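Local coordinates for CELL WALL surface anchor family protein (Streptococcus pneumoniae, PDB 2X9Y) that probably forms the backbone of a pneumococcal pilus, as a cell-wall-anchored pilin subunit with Cna-B-like domains, at residues 14-19 with 40-45. The protein carries 1 engineered substitution. Residues are numbered along the deposited sequence; the frame is centred on the assembly and turned at random.
Sequences GKANPD and EIVTKI
Glu-40 reaches out from strand 36-45 and receives two backbone N-H groups of the 14-19 loop on a single carboxylate oxygen. Ala-16 N lies 3.2 Å from Glu-40 OE1 and meets it nearly along the C-O axis, with an N-H...O angle of 143°. The second bond, from Gly-14 N to Glu-40 OE1 at 3.1 Å, is weak and bent. Glu-40 CG lies anti to its own backbone N (chi1 -180°) and the chain runs on extended, which carries the carboxylate out to the N-H groups of Gly-14 and Ala-16. The other oxygen, OE2, has a long, weak ion pair with Lys-116 on the neighbouring strand 113-123. Beyond this polar end the contact turns apolar. Ala-16 CB rests 3.4 Å from Val-42 CG2, while Val-42 CG1 meets the proline ring, 3.6 Å from Pro-18 CG, the two side chains crossing at about a right angle. Pro-18 CG also lies 4.0 Å from Lys-44 CG; the ammonium of that lysine is hydrogen-bonded to Thr-114 OG1. Within the loop, Asn-17 OD1 accepts a weak bond from Asp-19 N, an Asx turn, and also a hydrogen bond from Thr-20 N, and Asn-17 N donates to Asp-9 OD2. Alternate residues Glu-40, Val-42 and Lys-44 thus face the loop that returns across strand 36-45, part of an antiparallel sheet with 7-12 and 113-123, consistent with a Cna-B-like domain of a pilin backbone subunit.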
loop_
_atom_site.group_PDB
_atom_site.type_symbol
_atom_site.label_atom_id
_atom_site.label_comp_id
_atom_site.label_asym_id
_atom_site.label_seq_id
_atom_site.Cartn_x
_atom_site.Cartn_y
_atom_site.Cartn_z
ATOM N N GLY A 14 -7.157 -5.164 18.413
ATOM C CA GLY A 14 -7.961 -4.610 19.487
ATOM C C GLY A 14 -9.274 -3.981 19.055
ATOM O O GLY A 14 -10.097 -3.627 19.900
ATOM N N LYS A 15 -9.486 -3.847 17.748
ATOM C CA LYS A 15 -10.652 -3.120 17.254
ATOM C C LYS A 15 -11.679 -3.985 16.526
ATOM O O LYS A 15 -12.798 -3.539 16.271
ATOM C CB LYS A 15 -10.215 -1.950 16.369
ATOM C CG LYS A 15 -9.527 -0.841 17.141
ATOM C CD LYS A 15 -8.481 -0.143 16.295
ATOM C CE LYS A 15 -7.551 0.685 17.172
ATOM N NZ LYS A 15 -6.174 0.779 16.605
ATOM N N ALA A 16 -11.306 -5.217 16.193
ATOM C CA ALA A 16 -12.235 -6.124 15.526
ATOM C C ALA A 16 -13.459 -6.372 16.404
ATOM O O ALA A 16 -13.342 -6.494 17.623
ATOM C CB ALA A 16 -11.551 -7.430 15.178
ATOM N N ASN A 17 -14.631 -6.441 15.776
ATOM C CA ASN A 17 -15.889 -6.580 16.501
ATOM C C ASN A 17 -17.035 -6.939 15.557
ATOM O O ASN A 17 -17.622 -6.056 14.929
ATOM C CB ASN A 17 -16.209 -5.281 17.245
ATOM C CG ASN A 17 -17.378 -5.422 18.203
ATOM O OD1 ASN A 17 -18.378 -6.080 17.902
ATOM N ND2 ASN A 17 -17.260 -4.794 19.366
ATOM N N PRO A 18 -17.360 -8.239 15.455
ATOM C CA PRO A 18 -18.359 -8.733 14.497
ATOM C C PRO A 18 -19.741 -8.123 14.708
ATOM O O PRO A 18 -20.519 -8.018 13.760
ATOM C CB PRO A 18 -18.399 -10.241 14.778
ATOM C CG PRO A 18 -17.090 -10.545 15.433
ATOM C CD PRO A 18 -16.768 -9.332 16.245
ATOM N N ASP A 19 -20.035 -7.716 15.937
ATOM C CA ASP A 19 -21.357 -7.201 16.274
ATOM C C ASP A 19 -21.500 -5.716 15.957
ATOM O O ASP A 19 -22.523 -5.283 15.430
ATOM C CB ASP A 19 -21.666 -7.476 17.746
ATOM C CG ASP A 19 -21.916 -8.947 18.017
ATOM O OD1 ASP A 19 -22.933 -9.473 17.513
ATOM O OD2 ASP A 19 -21.102 -9.582 18.726
ATOM N N GLU A 40 -6.238 -8.119 13.085
ATOM C CA GLU A 40 -6.994 -9.003 13.943
ATOM C C GLU A 40 -8.278 -9.363 13.223
ATOM O O GLU A 40 -9.012 -8.481 12.769
ATOM C CB GLU A 40 -7.303 -8.280 15.248
ATOM C CG GLU A 40 -8.094 -9.073 16.265
ATOM C CD GLU A 40 -8.404 -8.245 17.503
ATOM O OE1 GLU A 40 -9.159 -7.253 17.385
ATOM O OE2 GLU A 40 -7.886 -8.580 18.592
ATOM N N ILE A 41 -8.532 -10.659 13.093
ATOM C CA ILE A 41 -9.783 -11.133 12.523
ATOM C C ILE A 41 -10.581 -11.885 13.577
ATOM O O ILE A 41 -10.091 -12.852 14.155
ATOM C CB ILE A 41 -9.547 -12.084 11.341
ATOM C CG1 ILE A 41 -8.659 -11.421 10.288
ATOM C CG2 ILE A 41 -10.880 -12.512 10.742
ATOM C CD1 ILE A 41 -8.099 -12.397 9.279
ATOM N N VAL A 42 -11.807 -11.438 13.828
ATOM C CA VAL A 42 -12.683 -12.123 14.772
ATOM C C VAL A 42 -13.876 -12.764 14.066
ATOM O O VAL A 42 -14.617 -12.098 13.343
ATOM C CB VAL A 42 -13.197 -11.168 15.857
ATOM C CG1 VAL A 42 -14.095 -11.915 16.830
ATOM C CG2 VAL A 42 -12.032 -10.522 16.585
ATOM N N THR A 43 -14.051 -14.064 14.281
ATOM C CA THR A 43 -15.147 -14.808 13.681
ATOM C C THR A 43 -15.990 -15.469 14.765
ATOM O O THR A 43 -15.452 -16.067 15.695
ATOM C CB THR A 43 -14.628 -15.908 12.735
ATOM O OG1 THR A 43 -13.692 -15.345 11.807
ATOM C CG2 THR A 43 -15.785 -16.550 11.972
ATOM N N LYS A 44 -17.308 -15.348 14.646
ATOM C CA LYS A 44 -18.231 -16.023 15.552
ATOM C C LYS A 44 -18.900 -17.187 14.825
ATOM O O LYS A 44 -19.604 -16.991 13.837
ATOM C CB LYS A 44 -19.304 -15.055 16.054
ATOM C CG LYS A 44 -18.787 -13.879 16.867
ATOM C CD LYS A 44 -18.347 -14.291 18.261
ATOM C CE LYS A 44 -18.181 -13.068 19.156
ATOM N NZ LYS A 44 -17.522 -13.389 20.452
ATOM N N ILE A 45 -18.669 -18.400 15.310
ATOM C CA ILE A 45 -19.300 -19.585 14.739
ATOM C C ILE A 45 -20.471 -20.033 15.608
ATOM O O ILE A 45 -20.331 -20.155 16.826
ATOM C CB ILE A 45 -18.289 -20.730 14.578
ATOM C CG1 ILE A 45 -17.276 -20.374 13.491
ATOM C CG2 ILE A 45 -18.998 -22.035 14.250
ATOM C CD1 ILE A 45 -16.102 -21.309 13.423
#